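PDB 6EHD: OmpT protein from Vibrio cholerae serotype O1, which probably forms a water-filled diffusion channel across the outer membrane, as a general porin of the OmpF and OmpC kind. Local coordinates for residues F23-D28 against D312-F317; I188-T193 against L219-N224; P225-E230 against E257-A262; Y251-Q256 against D263-L268. The protein carries 1 engineered substitution. One frame throughout, in Å; residues are numbered along the deposited sequence.

Contact 1 (F23-D28 against D312-F317)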
loop_
_atom_site.group_PDB
_atom_site.type_symbol
_atom_site.label_atom_id
_atom_site.label_comp_id
_atom_site.label_asym_id
_atom_site.label_seq_id
_atom_site.Cartn_x
_atom_site.Cartn_y
_atom_site.Cartn_z
ATOM N N PHE A 23 20.646 -2.176 1.352
ATOM C CA PHE A 23 21.696 -2.780 2.216
ATOM C C PHE A 23 21.011 -3.306 3.475
ATOM O O PHE A 23 20.701 -2.533 4.386
ATOM C CB PHE A 23 22.757 -1.768 2.596
ATOM C CG PHE A 23 23.408 -1.032 1.414
ATOM C CD1 PHE A 23 22.717 -0.010 0.744
ATOM C CD2 PHE A 23 24.733 -1.315 1.025
ATOM C CE1 PHE A 23 23.294 0.678 -0.348
ATOM C CE2 PHE A 23 25.320 -0.667 -0.065
ATOM C CZ PHE A 23 24.615 0.344 -0.766
ATOM N N LEU A 24 20.670 -4.575 3.467
ATOM C CA LEU A 24 19.902 -5.187 4.572
ATOM C C LEU A 24 20.886 -5.883 5.560
ATOM O O LEU A 24 21.806 -6.539 5.116
ATOM C CB LEU A 24 18.865 -6.159 4.068
ATOM C CG LEU A 24 17.776 -5.670 3.091
ATOM C CD1 LEU A 24 16.807 -6.804 2.777
ATOM C CD2 LEU A 24 17.102 -4.428 3.688
ATOM N N GLU A 25 20.720 -5.675 6.863
ATOM C CA GLU A 25 21.542 -6.398 7.910
ATOM C C GLU A 25 21.913 -7.826 7.495
ATOM O O GLU A 25 21.003 -8.638 7.213
ATOM C CB GLU A 25 20.785 -6.510 9.244
ATOM C CG GLU A 25 21.672 -6.875 10.448
ATOM C CD GLU A 25 22.651 -5.777 10.870
ATOM O OE1 GLU A 25 23.830 -5.756 10.459
ATOM O OE2 GLU A 25 22.277 -4.910 11.631
ATOM N N ASP A 26 23.232 -8.109 7.435
ATOM C CA ASP A 26 23.795 -9.458 7.174
ATOM C C ASP A 26 23.605 -9.925 5.733
ATOM O O ASP A 26 23.484 -11.141 5.495
ATOM C CB ASP A 26 23.221 -10.541 8.128
ATOM C CG ASP A 26 23.651 -10.365 9.557
ATOM O OD1 ASP A 26 24.681 -9.711 9.813
ATOM O OD2 ASP A 26 22.951 -10.902 10.435
ATOM N N LYS A 27 23.589 -8.987 4.778
ATOM C CA LYS A 27 23.426 -9.355 3.356
ATOM C C LYS A 27 24.279 -8.476 2.481
ATOM O O LYS A 27 24.641 -7.371 2.882
ATOM C CB LYS A 27 21.957 -9.301 2.949
ATOM C CG LYS A 27 21.169 -10.532 3.375
ATOM C CD LYS A 27 19.686 -10.256 3.516
ATOM C CE LYS A 27 19.022 -11.290 4.415
ATOM N NZ LYS A 27 17.588 -10.956 4.631
ATOM N N ASP A 28 24.631 -8.967 1.294
ATOM C CA ASP A 28 25.345 -8.166 0.309
ATOM C C ASP A 28 24.355 -7.153 -0.285
ATOM O O ASP A 28 23.179 -7.466 -0.388
ATOM C CB ASP A 28 25.857 -9.032 -0.854
ATOM C CG ASP A 28 26.726 -10.219 -0.370
ATOM O OD1 ASP A 28 27.562 -10.016 0.545
ATOM O OD2 ASP A 28 26.522 -11.338 -0.885
ATOM N N ASP A 312 16.365 -9.341 14.567
ATOM C CA ASP A 312 17.011 -8.961 15.811
ATOM C C ASP A 312 17.873 -7.757 15.678
ATOM O O ASP A 312 18.998 -7.847 15.110
ATOM C CB ASP A 312 17.872 -10.244 16.232
ATOM C CG ASP A 312 18.693 -10.033 17.435
ATOM O OD1 ASP A 312 18.492 -9.084 18.183
ATOM O OD2 ASP A 312 19.643 -10.827 17.638
ATOM N N SER A 313 17.415 -6.593 16.156
ATOM C CA SER A 313 18.200 -5.342 16.104
ATOM C C SER A 313 18.863 -5.103 14.744
ATOM O O SER A 313 20.071 -4.868 14.669
ATOM C CB SER A 313 19.273 -5.270 17.223
ATOM O OG SER A 313 18.624 -4.884 18.400
ATOM N N ALA A 314 18.071 -5.165 13.672
ATOM C CA ALA A 314 18.615 -5.068 12.282
ATOM C C ALA A 314 18.773 -3.583 11.813
ATOM O O ALA A 314 17.759 -2.806 11.926
ATOM C CB ALA A 314 17.735 -5.832 11.356
ATOM N N ASN A 315 19.957 -3.228 11.251
ATOM C CA ASN A 315 20.297 -1.897 10.689
ATOM C C ASN A 315 20.222 -2.037 9.172
ATOM O O ASN A 315 20.710 -3.063 8.594
ATOM C CB ASN A 315 21.659 -1.438 11.118
ATOM C CG ASN A 315 21.744 -1.205 12.588
ATOM O OD1 ASN A 315 21.068 -0.343 13.159
ATOM N ND2 ASN A 315 22.612 -2.004 13.251
ATOM N N ASN A 316 19.466 -1.131 8.540
ATOM C CA ASN A 316 19.158 -1.257 7.065
ATOM C C ASN A 316 19.294 0.085 6.411
ATOM O O ASN A 316 18.998 1.129 7.039
ATOM C CB ASN A 316 17.707 -1.792 6.840
ATOM C CG ASN A 316 17.420 -3.101 7.579
ATOM O OD1 ASN A 316 17.805 -4.182 7.134
ATOM N ND2 ASN A 316 16.772 -2.988 8.787
ATOM N N PHE A 317 19.751 0.126 5.130
ATOM C CA PHE A 317 19.862 1.375 4.403
ATOM C C PHE A 317 19.390 1.171 2.941
ATOM O O PHE A 317 19.542 0.094 2.353
ATOM C CB PHE A 317 21.315 1.904 4.326
ATOM C CG PHE A 317 21.968 2.018 5.646
ATOM C CD1 PHE A 317 22.515 0.865 6.283
ATOM C CD2 PHE A 317 22.025 3.240 6.270
ATOM C CE1 PHE A 317 23.085 0.956 7.543
ATOM C CE2 PHE A 317 22.652 3.340 7.531
ATOM C CZ PHE A 317 23.143 2.194 8.150
#
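Glu25 reaches Asn315 because its CG stands anti to the backbone N (chi1 -164°) and the chain then bends at chi2 (69°), laying its carboxylate beside the Asn315 side chain. There OE2 of Glu25 accepts the backbone N of Asn315 at 2.9 Å, the donor lying 41° out of the carboxylate plane. The same oxygen takes a weak bond from Asn315 ND2 at 3.3 Å, so two donors of one residue converge on one atom. In the reverse direction, Asn316 OD1 receives the backbone N of Glu25 at 3.3 Å, from above the amide carbonyl plane, and also lies against Leu24 CD2 at 3.5 Å. Phe23 and Phe317 form a hydrogen-bonded antiparallel pair, exchanging two bonds: Phe23 N to Phe317 O at 2.7 Å and Phe317 N to Phe23 O at 2.9 Å. Beyond this pair, side-chain oxygens of Glu25 and Asn316 take part as acceptors while the chain enters the type II turn from Leu24 to Lys27. The contact joins strand 9-24 to strand 314-324, the seam that closes a porin barrel; on the far side of strand 314-324, strand 281-291 supplies Tyr287 OH to Asn315 OD1 and Gly288 O to Asn316 ND2.

Contact 2 (I188-T193 against L219-N224)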
loop_
_atom_site.group_PDB
_atom_site.type_symbol
_atom_site.label_atom_id
_atom_site.label_comp_id
_atom_site.label_asym_id
_atom_site.label_seq_id
_atom_site.Cartn_x
_atom_site.Cartn_y
_atom_site.Cartn_z
ATOM N N ILE A 188 1.929 -26.021 3.989
ATOM C CA ILE A 188 0.874 -25.697 4.964
ATOM C C ILE A 188 -0.079 -24.674 4.286
ATOM O O ILE A 188 0.343 -23.538 3.986
ATOM C CB ILE A 188 1.451 -25.081 6.265
ATOM C CG1 ILE A 188 2.640 -25.887 6.845
ATOM C CG2 ILE A 188 0.358 -24.957 7.321
ATOM C CD1 ILE A 188 3.568 -25.051 7.718
ATOM N N LYS A 189 -1.324 -25.080 4.014
ATOM C CA LYS A 189 -2.343 -24.188 3.445
ATOM C C LYS A 189 -3.545 -24.124 4.356
ATOM O O LYS A 189 -3.841 -25.094 5.028
ATOM C CB LYS A 189 -2.759 -24.614 2.041
ATOM C CG LYS A 189 -1.566 -24.814 1.127
ATOM C CD LYS A 189 -1.832 -24.448 -0.318
ATOM C CE LYS A 189 -0.556 -24.605 -1.137
ATOM N NZ LYS A 189 -0.552 -23.703 -2.322
ATOM N N ALA A 190 -4.221 -22.966 4.388
ATOM C CA ALA A 190 -5.343 -22.747 5.252
ATOM C C ALA A 190 -6.339 -21.792 4.606
ATOM O O ALA A 190 -5.973 -21.058 3.681
ATOM C CB ALA A 190 -4.842 -22.210 6.568
ATOM N N ASP A 191 -7.583 -21.913 5.032
ATOM C CA ASP A 191 -8.669 -20.996 4.722
ATOM C C ASP A 191 -8.620 -19.854 5.779
ATOM O O ASP A 191 -9.025 -20.027 6.941
ATOM C CB ASP A 191 -10.008 -21.780 4.731
ATOM C CG ASP A 191 -11.229 -20.945 4.347
ATOM O OD1 ASP A 191 -11.197 -19.675 4.232
ATOM O OD2 ASP A 191 -12.305 -21.577 4.203
ATOM N N VAL A 192 -8.087 -18.684 5.361
ATOM C CA VAL A 192 -7.797 -17.564 6.301
ATOM C C VAL A 192 -8.571 -16.299 5.866
ATOM O O VAL A 192 -8.666 -16.005 4.669
ATOM C CB VAL A 192 -6.284 -17.341 6.448
ATOM C CG1 VAL A 192 -5.598 -17.163 5.113
ATOM C CG2 VAL A 192 -5.960 -16.151 7.374
ATOM N N THR A 193 -9.190 -15.663 6.846
ATOM C CA THR A 193 -9.900 -14.369 6.710
ATOM C C THR A 193 -9.109 -13.293 7.504
ATOM O O THR A 193 -8.697 -13.551 8.666
ATOM C CB THR A 193 -11.348 -14.480 7.270
ATOM O OG1 THR A 193 -12.073 -15.468 6.506
ATOM C CG2 THR A 193 -12.136 -13.211 7.069
ATOM N N LEU A 219 -7.013 -12.271 12.278
ATOM C CA LEU A 219 -6.785 -13.348 11.343
ATOM C C LEU A 219 -7.472 -14.614 11.964
ATOM O O LEU A 219 -7.123 -14.998 13.078
ATOM C CB LEU A 219 -5.309 -13.616 11.176
ATOM C CG LEU A 219 -4.539 -12.474 10.454
ATOM C CD1 LEU A 219 -3.080 -12.613 10.794
ATOM C CD2 LEU A 219 -4.764 -12.496 8.943
ATOM N N ASP A 220 -8.487 -15.146 11.304
ATOM C CA ASP A 220 -9.074 -16.465 11.728
ATOM C C ASP A 220 -9.052 -17.515 10.633
ATOM O O ASP A 220 -9.111 -17.203 9.418
ATOM C CB ASP A 220 -10.427 -16.417 12.466
ATOM C CG ASP A 220 -11.342 -15.391 11.956
ATOM O OD1 ASP A 220 -11.726 -15.526 10.785
ATOM O OD2 ASP A 220 -11.702 -14.463 12.732
ATOM N N VAL A 221 -8.912 -18.770 11.093
ATOM C CA VAL A 221 -8.732 -19.929 10.224
ATOM C C VAL A 221 -10.050 -20.711 10.243
ATOM O O VAL A 221 -10.549 -21.044 11.325
ATOM C CB VAL A 221 -7.514 -20.773 10.670
ATOM C CG1 VAL A 221 -7.221 -21.888 9.675
ATOM C CG2 VAL A 221 -6.287 -19.881 10.783
ATOM N N GLU A 222 -10.623 -20.966 9.070
ATOM C CA GLU A 222 -11.969 -21.605 8.944
ATOM C C GLU A 222 -12.295 -22.896 9.776
ATOM O O GLU A 222 -13.404 -22.994 10.348
ATOM C CB GLU A 222 -12.290 -21.854 7.465
ATOM C CG GLU A 222 -13.543 -22.674 7.147
ATOM C CD GLU A 222 -14.856 -22.062 7.611
ATOM O OE1 GLU A 222 -15.899 -22.755 7.489
ATOM O OE2 GLU A 222 -14.872 -20.907 8.081
ATOM N N ASN A 223 -11.405 -23.887 9.823
ATOM C CA ASN A 223 -11.768 -25.175 10.554
ATOM C C ASN A 223 -10.766 -25.446 11.655
ATOM O O ASN A 223 -10.123 -26.498 11.687
ATOM C CB ASN A 223 -11.863 -26.392 9.599
ATOM C CG ASN A 223 -13.279 -26.682 9.151
ATOM O OD1 ASN A 223 -13.581 -26.612 7.962
ATOM N ND2 ASN A 223 -14.158 -27.025 10.103
ATOM N N ASN A 224 -10.618 -24.466 12.542
ATOM C CA ASN A 224 -9.464 -24.417 13.435
ATOM C C ASN A 224 -9.830 -23.460 14.538
ATOM O O ASN A 224 -10.528 -22.468 14.293
ATOM C CB ASN A 224 -8.269 -23.939 12.633
ATOM C CG ASN A 224 -6.949 -24.264 13.266
ATOM O OD1 ASN A 224 -6.632 -23.799 14.361
ATOM N ND2 ASN A 224 -6.126 -25.016 12.533
#
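Asp191 and Glu222 run side by side and point the same way, since each has its CG anti to its own backbone N (chi1 -177° and 172°). Their carboxylate planes differ by 35°. The actual touch is between oxygen and methylene: Asp191 OD2 lies 3.3 Å from Glu222 CB, while Glu222 bends at chi2 and its OE2 stays 4.7 Å from Asp191 OD2. In the backbone, Glu222 N donates to Asp191 O at 2.8 Å. Thr193 and Asp220 form a hydrogen-bonded antiparallel pair, with Thr193 N to Asp220 O at 3.0 Å and Asp220 N to Thr193 O at 3.1 Å. In the side chains of this pair, Asp220 OD1 approaches the CB of Thr193.

The other face carries Ala190, Val192, Leu219 and Val221. Val192 has CG2 anti to its backbone N, where this methyl meets Leu219 CD2 at 4.2 Å, the two side chains lying alongside each other. Val221 offers CG1 to Ala190 CB at 3.9 Å. These contacts belong to the hairpin of strands 184-205 and 208-221, at the end away from its turn. The two faces therefore differ in chemistry: apolar groups pack on one, whereas acids gather on the other. Arg170 forms a salt bridge with Asp191 OD2 and a long, weak ion pair with Glu222 OE2, and so probably offsets the repulsion between the two carboxylates.

Contact 3 (P225-E230 against E257-A262)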
loop_
_atom_site.group_PDB
_atom_site.type_symbol
_atom_site.label_atom_id
_atom_site.label_comp_id
_atom_site.label_asym_id
_atom_site.label_seq_id
_atom_site.Cartn_x
_atom_site.Cartn_y
_atom_site.Cartn_z
ATOM N N PRO A 225 -9.418 -23.764 15.774
ATOM C CA PRO A 225 -9.677 -22.776 16.833
ATOM C C PRO A 225 -8.715 -21.511 16.810
ATOM O O PRO A 225 -8.951 -20.578 17.538
ATOM C CB PRO A 225 -9.487 -23.604 18.120
ATOM C CG PRO A 225 -8.532 -24.699 17.744
ATOM C CD PRO A 225 -8.794 -25.006 16.301
ATOM N N LEU A 226 -7.664 -21.512 16.002
ATOM C CA LEU A 226 -6.646 -20.454 16.059
ATOM C C LEU A 226 -7.256 -19.095 15.542
ATOM O O LEU A 226 -7.884 -19.066 14.454
ATOM C CB LEU A 226 -5.413 -20.849 15.257
ATOM C CG LEU A 226 -4.230 -19.893 15.306
ATOM C CD1 LEU A 226 -3.570 -19.844 16.678
ATOM C CD2 LEU A 226 -3.237 -20.194 14.203
ATOM N N VAL A 227 -7.085 -18.064 16.368
ATOM C CA VAL A 227 -7.367 -16.638 16.047
ATOM C C VAL A 227 -6.136 -15.838 16.444
ATOM O O VAL A 227 -5.574 -16.085 17.534
ATOM C CB VAL A 227 -8.590 -16.124 16.860
ATOM C CG1 VAL A 227 -8.890 -14.633 16.586
ATOM C CG2 VAL A 227 -9.835 -16.987 16.577
ATOM N N ILE A 228 -5.692 -14.868 15.586
ATOM C CA ILE A 228 -4.554 -13.971 15.953
ATOM C C ILE A 228 -5.074 -12.508 15.821
ATOM O O ILE A 228 -5.658 -12.205 14.767
ATOM C CB ILE A 228 -3.316 -14.204 15.036
ATOM C CG1 ILE A 228 -2.789 -15.645 15.238
ATOM C CG2 ILE A 228 -2.224 -13.230 15.400
ATOM C CD1 ILE A 228 -1.773 -16.087 14.221
ATOM N N ASP A 229 -4.905 -11.686 16.863
ATOM C CA ASP A 229 -5.269 -10.254 16.862
ATOM C C ASP A 229 -3.986 -9.436 16.721
ATOM O O ASP A 229 -2.951 -9.785 17.364
ATOM C CB ASP A 229 -5.986 -9.848 18.158
ATOM C CG ASP A 229 -7.473 -10.341 18.203
ATOM O OD1 ASP A 229 -8.054 -10.741 17.177
ATOM O OD2 ASP A 229 -8.054 -10.290 19.292
ATOM N N GLU A 230 -4.044 -8.368 15.904
ATOM C CA GLU A 230 -2.928 -7.399 15.833
ATOM C C GLU A 230 -3.430 -6.004 16.251
ATOM O O GLU A 230 -4.503 -5.574 15.782
ATOM C CB GLU A 230 -2.430 -7.327 14.361
ATOM C CG GLU A 230 -1.857 -8.586 13.786
ATOM C CD GLU A 230 -1.376 -8.389 12.323
ATOM O OE1 GLU A 230 -2.141 -7.914 11.481
ATOM O OE2 GLU A 230 -0.207 -8.703 12.026
ATOM N N GLU A 257 -1.117 -11.151 19.216
ATOM C CA GLU A 257 -1.573 -12.078 20.319
ATOM C C GLU A 257 -2.443 -13.193 19.752
ATOM O O GLU A 257 -3.458 -12.916 19.059
ATOM C CB GLU A 257 -2.310 -11.296 21.390
ATOM C CG GLU A 257 -2.968 -12.193 22.424
ATOM C CD GLU A 257 -3.564 -11.432 23.591
ATOM O OE1 GLU A 257 -4.728 -11.725 23.935
ATOM O OE2 GLU A 257 -2.874 -10.559 24.147
ATOM N N ALA A 258 -2.047 -14.457 20.018
ATOM C CA ALA A 258 -2.798 -15.640 19.600
ATOM C C ALA A 258 -3.667 -16.144 20.775
ATOM O O ALA A 258 -3.349 -15.928 21.949
ATOM C CB ALA A 258 -1.883 -16.744 19.107
ATOM N N ASN A 259 -4.783 -16.767 20.447
ATOM C CA ASN A 259 -5.689 -17.286 21.492
ATOM C C ASN A 259 -5.136 -18.531 22.235
ATOM O O ASN A 259 -5.694 -18.926 23.251
ATOM C CB ASN A 259 -7.104 -17.518 20.958
ATOM C CG ASN A 259 -7.183 -18.553 19.881
ATOM O OD1 ASN A 259 -6.189 -19.010 19.336
ATOM N ND2 ASN A 259 -8.413 -18.849 19.470
ATOM N N THR A 260 -4.053 -19.108 21.726
ATOM C CA THR A 260 -3.203 -20.028 22.479
ATOM C C THR A 260 -2.449 -19.361 23.635
ATOM O O THR A 260 -1.837 -20.081 24.414
ATOM C CB THR A 260 -2.128 -20.711 21.593
ATOM O OG1 THR A 260 -1.187 -19.729 21.111
ATOM C CG2 THR A 260 -2.750 -21.436 20.415
ATOM N N GLY A 261 -2.458 -18.023 23.753
ATOM C CA GLY A 261 -1.675 -17.314 24.774
ATOM C C GLY A 261 -0.282 -16.796 24.355
ATOM O O GLY A 261 0.272 -15.946 25.044
ATOM N N ALA A 262 0.282 -17.327 23.269
ATOM C CA ALA A 262 1.519 -16.816 22.652
ATOM C C ALA A 262 1.387 -15.289 22.256
ATOM O O ALA A 262 0.340 -14.894 21.722
ATOM C CB ALA A 262 1.839 -17.662 21.433
#
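Asn259 bridges to Pro225 and Val227 at the open end of the beta hairpin formed by strands 227-242 and 245-258, neighbouring staves of the porin barrel. Among the side-chain hydrogen bonds, Asn259 ND2 donates to Pro225 O at a short 2.6 Å and nearly straight (171°), with the acceptor in the amide plane. Its OD1 takes a weak bond from Val227 N at 3.2 Å. Both ends of the amide are thus held by the same short piece of backbone. A chi1 of 63° sets CG of Asn259 between that residue's own backbone N and carbonyl carbon.

The main-chain bonds give the antiparallel register: Asn259 N to Val227 O at 3.1 Å, then Asp229 N to Glu257 O and Glu257 N to Asp229 O, each 2.9 Å. A type I turn from Ala258 to Gly261 then carries the chain away from strand 227-242. Apolar packing is thin: Ile228 CG1 meets Ala258 CB at 4.1 Å, and Leu226 CD1 approaches Thr260 CG2 at 4.1 Å.

Contact 4 (Y251-Q256 against D263-L268). With C8E ((hydroxyethyloxy)tri(ethyloxy)octane), chain E; C8E ((hydroxyethyloxy)tri(ethyloxy)octane), chain F.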
loop_
_atom_site.group_PDB
_atom_site.type_symbol
_atom_site.label_atom_id
_atom_site.label_comp_id
_atom_site.label_asym_id
_atom_site.label_seq_id
_atom_site.Cartn_x
_atom_site.Cartn_y
_atom_site.Cartn_z
ATOM N N TYR A 251 7.914 6.097 13.519
ATOM C CA TYR A 251 7.974 5.013 14.551
ATOM C C TYR A 251 6.702 4.170 14.441
ATOM O O TYR A 251 5.560 4.717 14.454
ATOM C CB TYR A 251 8.013 5.696 15.949
ATOM C CG TYR A 251 7.838 4.710 17.144
ATOM C CD1 TYR A 251 8.905 3.911 17.584
ATOM C CD2 TYR A 251 6.589 4.496 17.705
ATOM C CE1 TYR A 251 8.744 2.973 18.598
ATOM C CE2 TYR A 251 6.418 3.574 18.742
ATOM C CZ TYR A 251 7.496 2.809 19.182
ATOM O OH TYR A 251 7.295 1.876 20.239
ATOM N N GLU A 252 6.874 2.851 14.330
ATOM C CA GLU A 252 5.816 1.911 14.132
ATOM C C GLU A 252 5.919 0.760 15.163
ATOM O O GLU A 252 6.978 0.085 15.268
ATOM C CB GLU A 252 5.873 1.299 12.702
ATOM C CG GLU A 252 5.805 2.375 11.625
ATOM C CD GLU A 252 6.010 1.929 10.161
ATOM O OE1 GLU A 252 6.435 0.761 9.916
ATOM O OE2 GLU A 252 5.622 2.744 9.229
ATOM N N TYR A 253 4.826 0.535 15.899
ATOM C CA TYR A 253 4.806 -0.589 16.900
ATOM C C TYR A 253 3.570 -1.468 16.685
ATOM O O TYR A 253 2.435 -0.933 16.575
ATOM C CB TYR A 253 4.775 0.037 18.289
ATOM C CG TYR A 253 4.715 -1.007 19.421
ATOM C CD1 TYR A 253 5.848 -1.779 19.746
ATOM C CD2 TYR A 253 3.474 -1.350 20.019
ATOM C CE1 TYR A 253 5.801 -2.777 20.764
ATOM C CE2 TYR A 253 3.427 -2.347 21.047
ATOM C CZ TYR A 253 4.580 -3.035 21.392
ATOM O OH TYR A 253 4.469 -4.058 22.353
ATOM N N VAL A 254 3.769 -2.807 16.640
ATOM C CA VAL A 254 2.706 -3.742 16.385
ATOM C C VAL A 254 2.797 -4.879 17.475
ATOM O O VAL A 254 3.925 -5.366 17.768
ATOM C CB VAL A 254 2.762 -4.393 15.025
ATOM C CG1 VAL A 254 1.574 -5.353 14.830
ATOM C CG2 VAL A 254 2.803 -3.290 13.921
ATOM N N MET A 255 1.678 -5.147 18.132
ATOM C CA MET A 255 1.552 -6.396 19.064
ATOM C C MET A 255 0.653 -7.441 18.451
ATOM O O MET A 255 -0.392 -7.121 17.884
ATOM C CB MET A 255 1.141 -5.994 20.481
ATOM C CG MET A 255 -0.118 -5.223 20.795
ATOM S SD MET A 255 -0.102 -4.233 22.410
ATOM C CE MET A 255 1.339 -4.738 23.309
ATOM N N GLN A 256 1.125 -8.672 18.445
ATOM C CA GLN A 256 0.423 -9.786 17.905
ATOM C C GLN A 256 0.130 -10.756 19.110
ATOM O O GLN A 256 1.049 -11.130 19.863
ATOM C CB GLN A 256 1.226 -10.523 16.852
ATOM C CG GLN A 256 1.787 -9.653 15.692
ATOM C CD GLN A 256 3.165 -9.079 15.945
ATOM O OE1 GLN A 256 3.844 -9.406 16.933
ATOM N NE2 GLN A 256 3.631 -8.178 15.001
ATOM N N ASP A 263 2.369 -14.462 22.619
ATOM C CA ASP A 263 2.368 -12.994 22.343
ATOM C C ASP A 263 3.669 -12.669 21.633
ATOM O O ASP A 263 4.745 -13.194 22.005
ATOM C CB ASP A 263 2.354 -12.162 23.624
ATOM C CG ASP A 263 0.963 -11.871 24.141
ATOM O OD1 ASP A 263 0.044 -11.583 23.363
ATOM O OD2 ASP A 263 0.780 -11.912 25.368
ATOM N N GLU A 264 3.633 -11.783 20.639
ATOM C CA GLU A 264 4.939 -11.188 20.122
ATOM C C GLU A 264 4.742 -9.673 19.904
ATOM O O GLU A 264 3.636 -9.195 20.082
ATOM C CB GLU A 264 5.382 -11.840 18.827
ATOM C CG GLU A 264 5.508 -13.352 18.843
ATOM C CD GLU A 264 6.834 -13.913 19.283
ATOM O OE1 GLU A 264 7.771 -13.166 19.627
ATOM O OE2 GLU A 264 6.946 -15.162 19.260
ATOM N N ASP A 265 5.797 -8.971 19.527
ATOM C CA ASP A 265 5.649 -7.555 19.075
ATOM C C ASP A 265 6.802 -7.217 18.124
ATOM O O ASP A 265 7.791 -8.010 18.019
ATOM C CB ASP A 265 5.524 -6.568 20.254
ATOM C CG ASP A 265 6.728 -6.476 21.183
ATOM O OD1 ASP A 265 7.869 -6.742 20.796
ATOM O OD2 ASP A 265 6.528 -5.867 22.250
ATOM N N GLY A 266 6.695 -6.051 17.466
ATOM C CA GLY A 266 7.693 -5.584 16.481
ATOM C C GLY A 266 7.747 -4.070 16.433
ATOM O O GLY A 266 6.695 -3.426 16.577
ATOM N N THR A 267 8.970 -3.520 16.292
ATOM C CA THR A 267 9.250 -2.093 16.235
ATOM C C THR A 267 9.989 -1.809 14.917
ATOM O O THR A 267 10.940 -2.569 14.582
ATOM C CB THR A 267 10.117 -1.705 17.437
ATOM O OG1 THR A 267 9.352 -1.947 18.662
ATOM C CG2 THR A 267 10.410 -0.268 17.394
ATOM N N LEU A 268 9.568 -0.735 14.214
ATOM C CA LEU A 268 10.300 -0.262 13.005
ATOM C C LEU A 268 10.438 1.224 13.111
ATOM O O LEU A 268 9.437 1.938 13.306
ATOM C CB LEU A 268 9.580 -0.730 11.684
ATOM C CG LEU A 268 10.189 -0.454 10.295
ATOM C CD1 LEU A 268 10.234 1.007 9.953
ATOM C CD2 LEU A 268 11.573 -1.048 10.149
HETATM C C1 C8E E . -0.262 9.651 19.633
HETATM C C2 C8E E . 1.246 9.874 19.678
HETATM C C3 C8E E . 1.904 8.712 20.382
HETATM C C4 C8E E . 3.345 8.987 20.843
HETATM C C5 C8E E . 4.232 7.780 20.544
HETATM C C6 C8E E . 4.205 6.589 21.467
HETATM C C7 C8E E . 3.540 5.321 20.897
HETATM C C8 C8E E . 3.921 4.078 21.739
HETATM O O9 C8E E . 3.041 2.937 21.872
HETATM C C10 C8E E . 2.550 2.492 23.125
HETATM C C11 C8E E . 2.596 1.002 23.191
HETATM O O12 C8E E . 3.927 0.819 23.657
HETATM C C13 C8E E . 4.410 -0.425 24.190
HETATM C C14 C8E E . 5.932 -0.570 24.007
HETATM O O15 C8E E . 6.652 0.674 24.193
HETATM C C16 C8E E . 8.104 0.540 24.248
HETATM C C17 C8E E . 8.904 1.825 24.532
HETATM O O18 C8E E . 8.401 2.877 23.707
HETATM C C19 C8E E . 9.123 4.081 23.336
HETATM C C20 C8E E . 8.107 5.223 23.142
HETATM O O21 C8E E . 8.034 5.728 21.816
HETATM O O9 C8E F . 13.597 -9.466 5.110
HETATM C C10 C8E F . 14.220 -8.433 5.846
HETATM C C11 C8E F . 13.716 -7.092 5.350
HETATM O O12 C8E F . 14.055 -6.130 6.361
HETATM C C13 C8E F . 13.327 -4.915 6.259
HETATM C C14 C8E F . 13.356 -4.038 7.499
HETATM O O15 C8E F . 12.844 -4.654 8.719
HETATM C C16 C8E F . 11.454 -4.939 8.592
HETATM C C17 C8E F . 11.159 -6.032 9.574
HETATM O O18 C8E F . 10.689 -5.374 10.728
HETATM C C19 C8E F . 9.351 -5.710 11.050
HETATM C C20 C8E F . 9.510 -6.493 12.315
HETATM O O21 C8E F . 9.820 -5.570 13.348
HETATM O O HOH W 1 9.145 -0.078 20.748
#
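Tyr253 OH donates to Asp265 OD2 at 2.7 Å, meeting the carboxylate on its anti side and 32° out of its plane. The two side chains cross at a slant, with the ring and carboxylate planes 68° apart. At the ring edge, in plane, Thr267 OG1 comes to 3.7 Å from Tyr253 CD1. That hydroxyl accepts a bond from a water at 2.8 Å, and the same water is 2.7 Å from Tyr251 OH. One detergent molecule (C8E of chain E) lies over one face of each tyrosine ring, offset toward the rim, with its C13 3.8 Å from Tyr253 CE2. Six backbone bonds hold the hairpin in regular antiparallel register from Glu252-Leu268 to Gln256-Glu264. On the opposite face Glu252 lies alongside Leu268, OE1 to CD1 3.8 Å, its carboxylate bound to Thr106 and Gly105; a second detergent (chain F) lies beside Gly266. The tyrosine hydroxyls with their acid and water partners, with a detergent over the rings, are consistent with the aromatic girdle of porins at the membrane interface.

Overall arrangement
Contacts 2 and 3 lie at the surface, whereas contacts 1 and 4 are partly buried. Contacts 2, 3 and 4 follow the barrel wall in sequence: strands 208-221 and 227-242 link contact 2 to contact 3 through a probable hydrogen bond, Leu219 N to Ile228 O at 2.8 Å, and contacts 3 and 4 share strand 245-258. Contact 1 instead joins strands from near the two ends of the chain, its centre about 18 Å from that of contact 4. The chemistry follows position. Where strands fray into loops, in contacts 1 and 3, side-chain amides or carboxylates replace backbone partners; contact 2 sets acids beside an arginine; contact 4, with its centre nearest the middle of the chain, has the most regular ladder and detergent against its rings.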